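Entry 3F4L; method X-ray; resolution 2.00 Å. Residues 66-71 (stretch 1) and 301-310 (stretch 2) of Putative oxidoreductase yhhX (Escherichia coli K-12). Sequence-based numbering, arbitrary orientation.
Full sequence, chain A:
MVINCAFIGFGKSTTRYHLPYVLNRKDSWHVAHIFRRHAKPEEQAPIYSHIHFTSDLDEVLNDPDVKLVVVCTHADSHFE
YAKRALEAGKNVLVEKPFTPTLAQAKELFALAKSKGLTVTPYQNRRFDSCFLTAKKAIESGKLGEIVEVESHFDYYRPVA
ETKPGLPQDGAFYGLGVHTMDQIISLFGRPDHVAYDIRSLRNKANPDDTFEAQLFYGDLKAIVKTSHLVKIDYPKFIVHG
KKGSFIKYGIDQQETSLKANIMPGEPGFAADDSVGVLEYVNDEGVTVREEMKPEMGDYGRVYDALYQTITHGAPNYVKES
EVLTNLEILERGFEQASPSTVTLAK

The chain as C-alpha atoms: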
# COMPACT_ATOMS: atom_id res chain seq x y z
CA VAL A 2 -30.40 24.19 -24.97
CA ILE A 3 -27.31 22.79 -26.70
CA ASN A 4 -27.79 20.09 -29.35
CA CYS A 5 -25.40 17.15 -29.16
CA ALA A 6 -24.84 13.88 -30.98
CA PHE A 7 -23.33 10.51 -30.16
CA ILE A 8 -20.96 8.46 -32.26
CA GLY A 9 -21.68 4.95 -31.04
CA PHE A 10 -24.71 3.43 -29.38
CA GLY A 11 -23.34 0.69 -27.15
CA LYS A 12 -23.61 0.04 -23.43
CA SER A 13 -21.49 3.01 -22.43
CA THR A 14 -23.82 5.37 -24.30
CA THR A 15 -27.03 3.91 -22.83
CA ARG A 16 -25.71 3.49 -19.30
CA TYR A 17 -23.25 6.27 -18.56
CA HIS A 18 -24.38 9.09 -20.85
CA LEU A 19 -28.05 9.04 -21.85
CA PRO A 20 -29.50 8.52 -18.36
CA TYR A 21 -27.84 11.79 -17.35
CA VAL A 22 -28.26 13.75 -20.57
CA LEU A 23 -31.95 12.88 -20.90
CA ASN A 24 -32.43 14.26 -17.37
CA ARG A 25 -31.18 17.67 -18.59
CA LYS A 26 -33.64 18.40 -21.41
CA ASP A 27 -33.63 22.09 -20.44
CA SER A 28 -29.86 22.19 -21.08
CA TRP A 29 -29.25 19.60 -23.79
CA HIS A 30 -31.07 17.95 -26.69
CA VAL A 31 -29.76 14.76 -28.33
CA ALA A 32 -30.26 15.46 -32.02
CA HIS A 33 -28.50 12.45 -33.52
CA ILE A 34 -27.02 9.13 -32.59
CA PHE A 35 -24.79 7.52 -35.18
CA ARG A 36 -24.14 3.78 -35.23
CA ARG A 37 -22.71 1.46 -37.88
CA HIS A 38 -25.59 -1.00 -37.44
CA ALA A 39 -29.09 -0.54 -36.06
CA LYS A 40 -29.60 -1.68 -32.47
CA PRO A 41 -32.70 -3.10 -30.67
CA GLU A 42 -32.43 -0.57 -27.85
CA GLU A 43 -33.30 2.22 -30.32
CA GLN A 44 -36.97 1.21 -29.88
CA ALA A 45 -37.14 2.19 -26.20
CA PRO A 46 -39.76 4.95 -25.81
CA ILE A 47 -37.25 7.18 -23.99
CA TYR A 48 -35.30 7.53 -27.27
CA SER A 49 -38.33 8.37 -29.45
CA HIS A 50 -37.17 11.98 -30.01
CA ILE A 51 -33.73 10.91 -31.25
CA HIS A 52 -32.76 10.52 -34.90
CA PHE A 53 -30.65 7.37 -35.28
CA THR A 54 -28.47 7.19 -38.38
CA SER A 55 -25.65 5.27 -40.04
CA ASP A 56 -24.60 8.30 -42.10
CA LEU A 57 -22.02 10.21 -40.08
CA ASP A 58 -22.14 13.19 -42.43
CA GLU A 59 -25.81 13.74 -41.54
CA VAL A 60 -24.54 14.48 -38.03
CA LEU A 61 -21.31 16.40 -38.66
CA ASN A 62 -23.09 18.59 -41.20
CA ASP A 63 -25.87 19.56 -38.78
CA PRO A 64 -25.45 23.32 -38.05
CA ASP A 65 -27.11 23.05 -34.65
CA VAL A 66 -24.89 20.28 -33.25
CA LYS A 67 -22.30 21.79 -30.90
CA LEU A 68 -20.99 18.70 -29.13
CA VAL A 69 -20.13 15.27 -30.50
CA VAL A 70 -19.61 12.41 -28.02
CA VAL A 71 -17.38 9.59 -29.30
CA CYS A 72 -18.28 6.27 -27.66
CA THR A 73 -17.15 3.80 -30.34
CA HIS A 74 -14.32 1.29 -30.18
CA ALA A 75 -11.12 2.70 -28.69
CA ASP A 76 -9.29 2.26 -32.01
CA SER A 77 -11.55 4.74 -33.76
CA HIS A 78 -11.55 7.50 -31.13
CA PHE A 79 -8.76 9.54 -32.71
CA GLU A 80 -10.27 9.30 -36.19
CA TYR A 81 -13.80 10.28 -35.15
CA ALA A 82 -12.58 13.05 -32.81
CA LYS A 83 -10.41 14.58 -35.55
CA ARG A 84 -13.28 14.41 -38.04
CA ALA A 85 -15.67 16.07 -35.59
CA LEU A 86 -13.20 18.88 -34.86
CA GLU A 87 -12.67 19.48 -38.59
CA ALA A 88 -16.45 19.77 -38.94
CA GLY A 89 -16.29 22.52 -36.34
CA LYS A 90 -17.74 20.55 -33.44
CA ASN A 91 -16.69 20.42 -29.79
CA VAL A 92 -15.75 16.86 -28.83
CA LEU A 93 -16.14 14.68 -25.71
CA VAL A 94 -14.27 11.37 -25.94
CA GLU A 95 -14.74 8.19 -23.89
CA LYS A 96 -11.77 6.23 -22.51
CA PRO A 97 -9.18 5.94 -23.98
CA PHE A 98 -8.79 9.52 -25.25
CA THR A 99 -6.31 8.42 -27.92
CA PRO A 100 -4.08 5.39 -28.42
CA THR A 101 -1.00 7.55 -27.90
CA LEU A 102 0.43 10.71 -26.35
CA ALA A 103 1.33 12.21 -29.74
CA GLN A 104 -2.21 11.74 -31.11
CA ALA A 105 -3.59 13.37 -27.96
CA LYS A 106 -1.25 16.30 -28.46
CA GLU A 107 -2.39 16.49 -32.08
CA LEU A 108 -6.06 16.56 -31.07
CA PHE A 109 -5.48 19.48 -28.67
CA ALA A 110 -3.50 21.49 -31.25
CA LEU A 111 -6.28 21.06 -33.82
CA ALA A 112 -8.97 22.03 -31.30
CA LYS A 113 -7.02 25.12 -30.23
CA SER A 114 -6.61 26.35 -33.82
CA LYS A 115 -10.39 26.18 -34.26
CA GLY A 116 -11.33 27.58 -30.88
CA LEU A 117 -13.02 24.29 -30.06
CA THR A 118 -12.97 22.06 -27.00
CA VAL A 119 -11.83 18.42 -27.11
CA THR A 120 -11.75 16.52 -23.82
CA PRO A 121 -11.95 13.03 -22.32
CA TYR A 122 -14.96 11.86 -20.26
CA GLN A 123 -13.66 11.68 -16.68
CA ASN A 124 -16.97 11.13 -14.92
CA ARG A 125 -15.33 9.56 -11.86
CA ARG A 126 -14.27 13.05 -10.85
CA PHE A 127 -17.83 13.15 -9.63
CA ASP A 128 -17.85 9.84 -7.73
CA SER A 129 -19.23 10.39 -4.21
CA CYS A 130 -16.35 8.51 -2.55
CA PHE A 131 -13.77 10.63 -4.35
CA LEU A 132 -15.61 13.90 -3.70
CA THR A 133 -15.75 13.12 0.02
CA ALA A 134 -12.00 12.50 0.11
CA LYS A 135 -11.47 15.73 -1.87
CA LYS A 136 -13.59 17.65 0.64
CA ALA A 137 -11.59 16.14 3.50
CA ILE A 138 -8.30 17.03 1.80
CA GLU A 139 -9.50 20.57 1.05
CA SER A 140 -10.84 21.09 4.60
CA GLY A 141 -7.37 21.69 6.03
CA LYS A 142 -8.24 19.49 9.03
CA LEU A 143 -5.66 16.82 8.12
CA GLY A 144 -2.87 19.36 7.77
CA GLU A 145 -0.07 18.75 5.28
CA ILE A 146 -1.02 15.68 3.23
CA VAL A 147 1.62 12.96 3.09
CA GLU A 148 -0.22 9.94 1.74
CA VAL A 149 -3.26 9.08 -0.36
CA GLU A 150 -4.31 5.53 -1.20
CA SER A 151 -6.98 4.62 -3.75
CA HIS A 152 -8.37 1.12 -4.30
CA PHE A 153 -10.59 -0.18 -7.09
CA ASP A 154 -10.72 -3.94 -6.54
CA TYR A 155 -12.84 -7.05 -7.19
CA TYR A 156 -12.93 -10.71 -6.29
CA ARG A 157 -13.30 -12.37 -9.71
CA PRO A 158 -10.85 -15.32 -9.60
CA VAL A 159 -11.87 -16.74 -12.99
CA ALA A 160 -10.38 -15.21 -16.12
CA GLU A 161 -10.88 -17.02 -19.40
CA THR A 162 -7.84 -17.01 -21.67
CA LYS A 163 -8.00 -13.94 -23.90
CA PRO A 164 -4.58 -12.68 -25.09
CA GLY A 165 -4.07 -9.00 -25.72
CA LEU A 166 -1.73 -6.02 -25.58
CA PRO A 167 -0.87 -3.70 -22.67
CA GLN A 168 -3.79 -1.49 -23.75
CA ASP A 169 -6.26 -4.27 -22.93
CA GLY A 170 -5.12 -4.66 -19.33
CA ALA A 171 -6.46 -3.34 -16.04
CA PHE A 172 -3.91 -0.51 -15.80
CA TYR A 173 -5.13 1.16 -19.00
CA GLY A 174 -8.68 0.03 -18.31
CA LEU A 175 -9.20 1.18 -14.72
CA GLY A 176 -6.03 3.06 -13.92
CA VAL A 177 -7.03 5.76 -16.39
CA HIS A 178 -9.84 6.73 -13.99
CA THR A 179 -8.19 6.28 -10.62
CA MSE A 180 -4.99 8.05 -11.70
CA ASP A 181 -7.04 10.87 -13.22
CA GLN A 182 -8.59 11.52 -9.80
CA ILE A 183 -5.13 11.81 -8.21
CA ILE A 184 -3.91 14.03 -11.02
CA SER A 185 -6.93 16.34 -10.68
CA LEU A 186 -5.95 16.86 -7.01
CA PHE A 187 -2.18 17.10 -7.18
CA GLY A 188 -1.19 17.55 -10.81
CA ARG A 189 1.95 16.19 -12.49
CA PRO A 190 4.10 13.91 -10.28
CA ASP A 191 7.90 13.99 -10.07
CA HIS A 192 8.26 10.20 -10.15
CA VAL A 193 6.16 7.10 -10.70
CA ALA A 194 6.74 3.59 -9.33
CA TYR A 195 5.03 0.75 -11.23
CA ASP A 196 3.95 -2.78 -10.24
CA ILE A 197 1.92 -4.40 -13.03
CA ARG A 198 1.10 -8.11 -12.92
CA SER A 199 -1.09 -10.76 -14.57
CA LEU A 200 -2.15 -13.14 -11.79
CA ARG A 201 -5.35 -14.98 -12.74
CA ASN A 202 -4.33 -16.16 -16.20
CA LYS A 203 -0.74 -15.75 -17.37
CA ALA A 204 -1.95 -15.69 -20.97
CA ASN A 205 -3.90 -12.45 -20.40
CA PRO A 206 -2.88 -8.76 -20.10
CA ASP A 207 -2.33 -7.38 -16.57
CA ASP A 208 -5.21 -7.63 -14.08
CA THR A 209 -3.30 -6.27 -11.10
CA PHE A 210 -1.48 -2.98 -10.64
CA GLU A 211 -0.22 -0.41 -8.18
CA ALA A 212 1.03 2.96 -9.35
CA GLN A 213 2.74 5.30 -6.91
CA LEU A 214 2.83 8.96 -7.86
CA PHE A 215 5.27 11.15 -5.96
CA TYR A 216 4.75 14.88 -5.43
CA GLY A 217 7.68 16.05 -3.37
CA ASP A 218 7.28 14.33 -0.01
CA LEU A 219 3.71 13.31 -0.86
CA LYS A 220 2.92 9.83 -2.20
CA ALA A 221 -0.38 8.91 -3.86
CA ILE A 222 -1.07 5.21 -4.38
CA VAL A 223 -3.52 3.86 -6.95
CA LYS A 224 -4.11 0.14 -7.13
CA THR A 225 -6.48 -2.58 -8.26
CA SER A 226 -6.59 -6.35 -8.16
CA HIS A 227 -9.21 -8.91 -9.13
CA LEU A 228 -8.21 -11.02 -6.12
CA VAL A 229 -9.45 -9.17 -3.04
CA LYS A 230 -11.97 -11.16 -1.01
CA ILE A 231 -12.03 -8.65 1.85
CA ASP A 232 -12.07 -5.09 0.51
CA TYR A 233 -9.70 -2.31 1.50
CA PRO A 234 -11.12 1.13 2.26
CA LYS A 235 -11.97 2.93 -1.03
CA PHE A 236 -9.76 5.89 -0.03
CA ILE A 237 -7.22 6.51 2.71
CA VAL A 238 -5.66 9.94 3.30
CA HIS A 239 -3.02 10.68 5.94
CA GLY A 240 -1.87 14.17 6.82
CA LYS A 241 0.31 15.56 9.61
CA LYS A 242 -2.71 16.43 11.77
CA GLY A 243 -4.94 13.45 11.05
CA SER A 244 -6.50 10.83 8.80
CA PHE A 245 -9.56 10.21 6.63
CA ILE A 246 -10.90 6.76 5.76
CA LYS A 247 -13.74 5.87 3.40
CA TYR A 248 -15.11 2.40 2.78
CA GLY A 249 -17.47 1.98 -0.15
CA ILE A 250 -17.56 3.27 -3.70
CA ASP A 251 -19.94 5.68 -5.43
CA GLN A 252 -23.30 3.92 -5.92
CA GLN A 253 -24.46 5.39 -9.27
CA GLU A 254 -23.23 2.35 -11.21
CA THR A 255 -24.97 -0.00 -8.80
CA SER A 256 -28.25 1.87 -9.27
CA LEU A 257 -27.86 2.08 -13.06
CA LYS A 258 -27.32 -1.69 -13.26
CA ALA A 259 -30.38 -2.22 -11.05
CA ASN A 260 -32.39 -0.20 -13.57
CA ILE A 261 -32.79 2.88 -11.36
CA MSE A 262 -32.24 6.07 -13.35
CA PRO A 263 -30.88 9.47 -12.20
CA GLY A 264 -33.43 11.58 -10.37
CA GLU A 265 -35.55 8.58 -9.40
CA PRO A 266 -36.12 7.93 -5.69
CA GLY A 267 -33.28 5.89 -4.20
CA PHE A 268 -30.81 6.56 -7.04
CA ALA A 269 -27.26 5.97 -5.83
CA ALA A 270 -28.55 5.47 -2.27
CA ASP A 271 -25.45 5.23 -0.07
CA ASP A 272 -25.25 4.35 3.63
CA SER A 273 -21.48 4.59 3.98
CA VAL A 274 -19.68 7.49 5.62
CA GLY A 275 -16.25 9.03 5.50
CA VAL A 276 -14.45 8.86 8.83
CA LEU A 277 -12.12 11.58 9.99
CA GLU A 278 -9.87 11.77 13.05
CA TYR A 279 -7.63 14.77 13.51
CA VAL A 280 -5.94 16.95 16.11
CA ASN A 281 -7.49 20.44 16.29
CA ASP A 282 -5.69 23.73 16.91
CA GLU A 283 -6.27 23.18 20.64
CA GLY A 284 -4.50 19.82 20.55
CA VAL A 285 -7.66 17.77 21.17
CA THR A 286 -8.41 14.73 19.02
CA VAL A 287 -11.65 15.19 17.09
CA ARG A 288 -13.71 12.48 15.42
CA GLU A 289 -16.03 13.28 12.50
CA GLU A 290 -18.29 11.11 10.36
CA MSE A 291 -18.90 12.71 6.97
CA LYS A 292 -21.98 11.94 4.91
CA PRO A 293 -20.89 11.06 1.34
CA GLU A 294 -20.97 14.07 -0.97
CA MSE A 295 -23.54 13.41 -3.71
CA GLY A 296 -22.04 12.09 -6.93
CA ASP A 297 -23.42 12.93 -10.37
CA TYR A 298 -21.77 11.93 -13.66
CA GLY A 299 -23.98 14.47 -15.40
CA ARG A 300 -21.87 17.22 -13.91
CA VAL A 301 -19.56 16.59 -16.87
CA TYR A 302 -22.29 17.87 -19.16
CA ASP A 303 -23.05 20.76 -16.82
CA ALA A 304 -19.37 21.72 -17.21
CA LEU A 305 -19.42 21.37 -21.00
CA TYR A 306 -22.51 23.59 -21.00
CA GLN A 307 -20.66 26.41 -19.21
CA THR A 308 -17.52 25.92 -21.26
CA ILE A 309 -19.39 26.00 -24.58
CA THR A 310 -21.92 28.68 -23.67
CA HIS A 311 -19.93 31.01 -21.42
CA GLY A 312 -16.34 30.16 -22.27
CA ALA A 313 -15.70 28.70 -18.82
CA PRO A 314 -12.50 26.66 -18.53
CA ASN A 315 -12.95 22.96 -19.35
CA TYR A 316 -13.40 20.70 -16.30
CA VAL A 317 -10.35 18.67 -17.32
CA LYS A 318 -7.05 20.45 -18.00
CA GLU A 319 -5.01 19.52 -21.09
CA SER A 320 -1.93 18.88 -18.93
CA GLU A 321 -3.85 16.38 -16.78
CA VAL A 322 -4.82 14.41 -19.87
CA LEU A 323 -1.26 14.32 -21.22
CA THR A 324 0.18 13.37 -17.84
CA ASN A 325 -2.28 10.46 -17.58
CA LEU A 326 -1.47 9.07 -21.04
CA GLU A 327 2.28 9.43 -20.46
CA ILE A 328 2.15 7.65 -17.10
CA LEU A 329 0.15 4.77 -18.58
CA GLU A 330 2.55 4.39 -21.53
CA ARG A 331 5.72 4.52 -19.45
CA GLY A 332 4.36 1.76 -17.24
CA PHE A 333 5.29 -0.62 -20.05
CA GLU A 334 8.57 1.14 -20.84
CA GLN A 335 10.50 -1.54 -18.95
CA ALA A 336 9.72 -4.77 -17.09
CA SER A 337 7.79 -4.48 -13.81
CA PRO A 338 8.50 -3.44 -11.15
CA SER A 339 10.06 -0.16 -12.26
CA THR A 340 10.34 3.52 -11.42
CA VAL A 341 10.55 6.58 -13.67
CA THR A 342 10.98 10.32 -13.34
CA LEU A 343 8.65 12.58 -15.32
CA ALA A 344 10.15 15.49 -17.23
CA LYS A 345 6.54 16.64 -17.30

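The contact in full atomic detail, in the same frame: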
# COMPACT_ATOMS: atom_id res chain seq x y z
N VAL A 66 -25.61 21.17 -34.16
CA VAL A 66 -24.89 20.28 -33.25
C VAL A 66 -23.62 20.98 -32.78
O VAL A 66 -22.80 21.40 -33.59
CB VAL A 66 -24.49 18.95 -33.94
CG1 VAL A 66 -23.54 18.16 -33.03
CG2 VAL A 66 -25.73 18.12 -34.24
N LYS A 67 -23.47 21.12 -31.46
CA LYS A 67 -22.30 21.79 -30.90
C LYS A 67 -21.34 20.83 -30.21
O LYS A 67 -20.16 21.14 -30.04
CB LYS A 67 -22.75 22.86 -29.89
CG LYS A 67 -23.63 23.95 -30.49
CD LYS A 67 -22.83 24.94 -31.34
CE LYS A 67 -22.11 25.96 -30.47
NZ LYS A 67 -21.59 27.13 -31.25
N LEU A 68 -21.85 19.67 -29.80
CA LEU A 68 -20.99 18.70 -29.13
C LEU A 68 -21.20 17.29 -29.68
O LEU A 68 -22.33 16.83 -29.83
CB LEU A 68 -21.26 18.68 -27.61
CG LEU A 68 -20.45 17.61 -26.86
CD1 LEU A 68 -18.99 18.04 -26.74
CD2 LEU A 68 -21.07 17.36 -25.48
N VAL A 69 -20.10 16.63 -30.00
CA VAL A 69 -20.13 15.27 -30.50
C VAL A 69 -19.48 14.39 -29.44
O VAL A 69 -18.39 14.70 -28.97
CB VAL A 69 -19.36 15.15 -31.84
CG1 VAL A 69 -19.26 13.70 -32.25
CG2 VAL A 69 -20.09 15.96 -32.92
N VAL A 70 -20.15 13.31 -29.04
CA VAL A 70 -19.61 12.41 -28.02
C VAL A 70 -19.20 11.09 -28.66
O VAL A 70 -20.04 10.34 -29.13
CB VAL A 70 -20.66 12.17 -26.93
CG1 VAL A 70 -20.06 11.37 -25.76
CG2 VAL A 70 -21.20 13.50 -26.44
N VAL A 71 -17.90 10.81 -28.68
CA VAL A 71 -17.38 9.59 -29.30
C VAL A 71 -17.33 8.44 -28.30
O VAL A 71 -16.55 8.46 -27.35
CB VAL A 71 -15.97 9.85 -29.85
CG1 VAL A 71 -15.48 8.62 -30.59
CG2 VAL A 71 -16.00 11.07 -30.76
N VAL A 301 -20.49 16.46 -15.76
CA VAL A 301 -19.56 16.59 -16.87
C VAL A 301 -20.27 17.43 -17.93
O VAL A 301 -19.69 18.35 -18.51
CB VAL A 301 -19.21 15.21 -17.49
CG1 VAL A 301 -18.49 15.40 -18.83
CG2 VAL A 301 -18.31 14.40 -16.53
N TYR A 302 -21.54 17.12 -18.17
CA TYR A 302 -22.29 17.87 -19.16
C TYR A 302 -22.62 19.28 -18.66
O TYR A 302 -22.71 20.22 -19.46
CB TYR A 302 -23.56 17.11 -19.55
CG TYR A 302 -23.27 15.90 -20.43
CD1 TYR A 302 -23.00 14.65 -19.87
CD2 TYR A 302 -23.23 16.03 -21.82
CE1 TYR A 302 -22.68 13.55 -20.68
CE2 TYR A 302 -22.91 14.94 -22.63
CZ TYR A 302 -22.64 13.71 -22.06
OH TYR A 302 -22.32 12.65 -22.86
N ASP A 303 -22.77 19.44 -17.35
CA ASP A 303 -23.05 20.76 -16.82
C ASP A 303 -21.80 21.62 -17.02
O ASP A 303 -21.91 22.83 -17.20
CB ASP A 303 -23.42 20.71 -15.32
CG ASP A 303 -24.69 19.92 -15.06
OD1 ASP A 303 -25.62 20.00 -15.89
OD2 ASP A 303 -24.78 19.23 -14.03
N ALA A 304 -20.63 21.00 -17.00
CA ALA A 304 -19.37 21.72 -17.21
C ALA A 304 -19.21 22.08 -18.69
O ALA A 304 -18.80 23.20 -19.03
CB ALA A 304 -18.18 20.88 -16.75
N LEU A 305 -19.52 21.13 -19.56
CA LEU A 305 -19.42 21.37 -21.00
C LEU A 305 -20.39 22.49 -21.39
O LEU A 305 -20.09 23.30 -22.27
CB LEU A 305 -19.75 20.08 -21.76
CG LEU A 305 -18.58 19.15 -22.09
CD1 LEU A 305 -17.62 19.08 -20.93
CD2 LEU A 305 -19.11 17.76 -22.41
N TYR A 306 -21.53 22.54 -20.73
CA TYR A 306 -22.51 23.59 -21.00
C TYR A 306 -21.85 24.96 -20.76
O TYR A 306 -21.85 25.81 -21.64
CB TYR A 306 -23.71 23.45 -20.07
CG TYR A 306 -24.83 24.41 -20.42
CD1 TYR A 306 -25.67 24.14 -21.49
CD2 TYR A 306 -25.00 25.60 -19.72
CE1 TYR A 306 -26.66 25.05 -21.87
CE2 TYR A 306 -25.98 26.51 -20.09
CZ TYR A 306 -26.81 26.23 -21.17
OH TYR A 306 -27.78 27.13 -21.56
N GLN A 307 -21.30 25.15 -19.56
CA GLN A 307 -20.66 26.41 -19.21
C GLN A 307 -19.50 26.72 -20.14
O GLN A 307 -19.38 27.84 -20.63
CB GLN A 307 -20.17 26.37 -17.76
CG GLN A 307 -21.27 26.21 -16.73
CD GLN A 307 -20.80 26.51 -15.32
OE1 GLN A 307 -21.55 26.37 -14.35
NE2 GLN A 307 -19.54 26.94 -15.20
N THR A 308 -18.65 25.73 -20.37
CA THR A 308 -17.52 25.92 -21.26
C THR A 308 -17.96 26.40 -22.65
O THR A 308 -17.45 27.39 -23.15
CB THR A 308 -16.71 24.63 -21.43
OG1 THR A 308 -15.96 24.39 -20.24
CG2 THR A 308 -15.76 24.74 -22.63
N ILE A 309 -18.89 25.67 -23.25
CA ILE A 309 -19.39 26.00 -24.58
C ILE A 309 -20.21 27.30 -24.66
O ILE A 309 -20.06 28.09 -25.58
CB ILE A 309 -20.24 24.85 -25.15
CG1 ILE A 309 -19.36 23.63 -25.42
CG2 ILE A 309 -20.96 25.29 -26.42
CD1 ILE A 309 -20.12 22.42 -25.88
N THR A 310 -21.07 27.51 -23.67
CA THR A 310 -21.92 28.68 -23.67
C THR A 310 -21.28 29.96 -23.13
O THR A 310 -21.44 31.03 -23.70
CB THR A 310 -23.20 28.41 -22.86
OG1 THR A 310 -23.80 27.19 -23.32
CG2 THR A 310 -24.19 29.56 -23.03

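Leu68 is at the centre of this contact. It lies on strand 66-71, and its CA-to-CB bond points toward helix 301-310. The side chain meets three helix residues. CD2 of Leu68 is 3.7 Å from CD2 of Leu305, the closest approach between the two stretches. CD2 of Leu68 also lies 4.2 Å from CE2 of Tyr302. CB of Leu68 is 4.3 Å from CD1 of Ile309. Leu68 is buried and gives up 65 Å² to the helix, more than any other residue here. A branched apolar side chain suits this buried place, because it touches three neighbours and has no polar group to leave unpaired.

The three helix partners are spaced three and four residues apart. This spacing brings Tyr302, Leu305 and Ile309 to the same side of the helix. Leu305 points toward the strand and is buried. Ile309 also points toward it, with chi1 m and chi2 t, and this extended chain carries CD1 to Leu68. Ile309 loses 62 Å² to the strand. Ile309 N donates to Leu305 O at 2.8 Å, linking two of the contact residues. Residues such as Asp303 and Gln307 lie out of reach of the strand.

From Leu68 to Val71 the side chains alternate, with Leu68 and Val70 reaching the helix and Val69 and Val71 out of reach. Lys67 also points toward the helix, next to Leu68, and Val66 does not reach it. The strand and helix axes run at 141° and approach to 10.2 Å, a gap filled by side chains. The contact is modest, with 254 Å² buried in all.

Tyr302 closes the contact beside Val70. Its CA-to-CB bond points sideways, but the end of the side chain comes nearer the strand. Val70 CG2 sits at the ring edge, near the ring plane, 4.4 Å from CE2 of Tyr302. CG2 of Val70 is 3.8 Å from OH of Tyr302. A tyrosine suits this place: its ring offers carbon to Leu68 and Val70, and its hydroxyl is hydrogen-bonded elsewhere in the structure. Compact Val70 is buried and points toward the helix.

Lys67 forms the outer edge. It is exposed, and its aliphatic chain passes near Ile309, with CE of Lys67 4.3 Å from CG2 of Ile309. The long side chain can cover an apolar neighbour with its methylenes and still carry a charged amine at its end. No hydrogen bond crosses between the stretches, so packing is what joins them here.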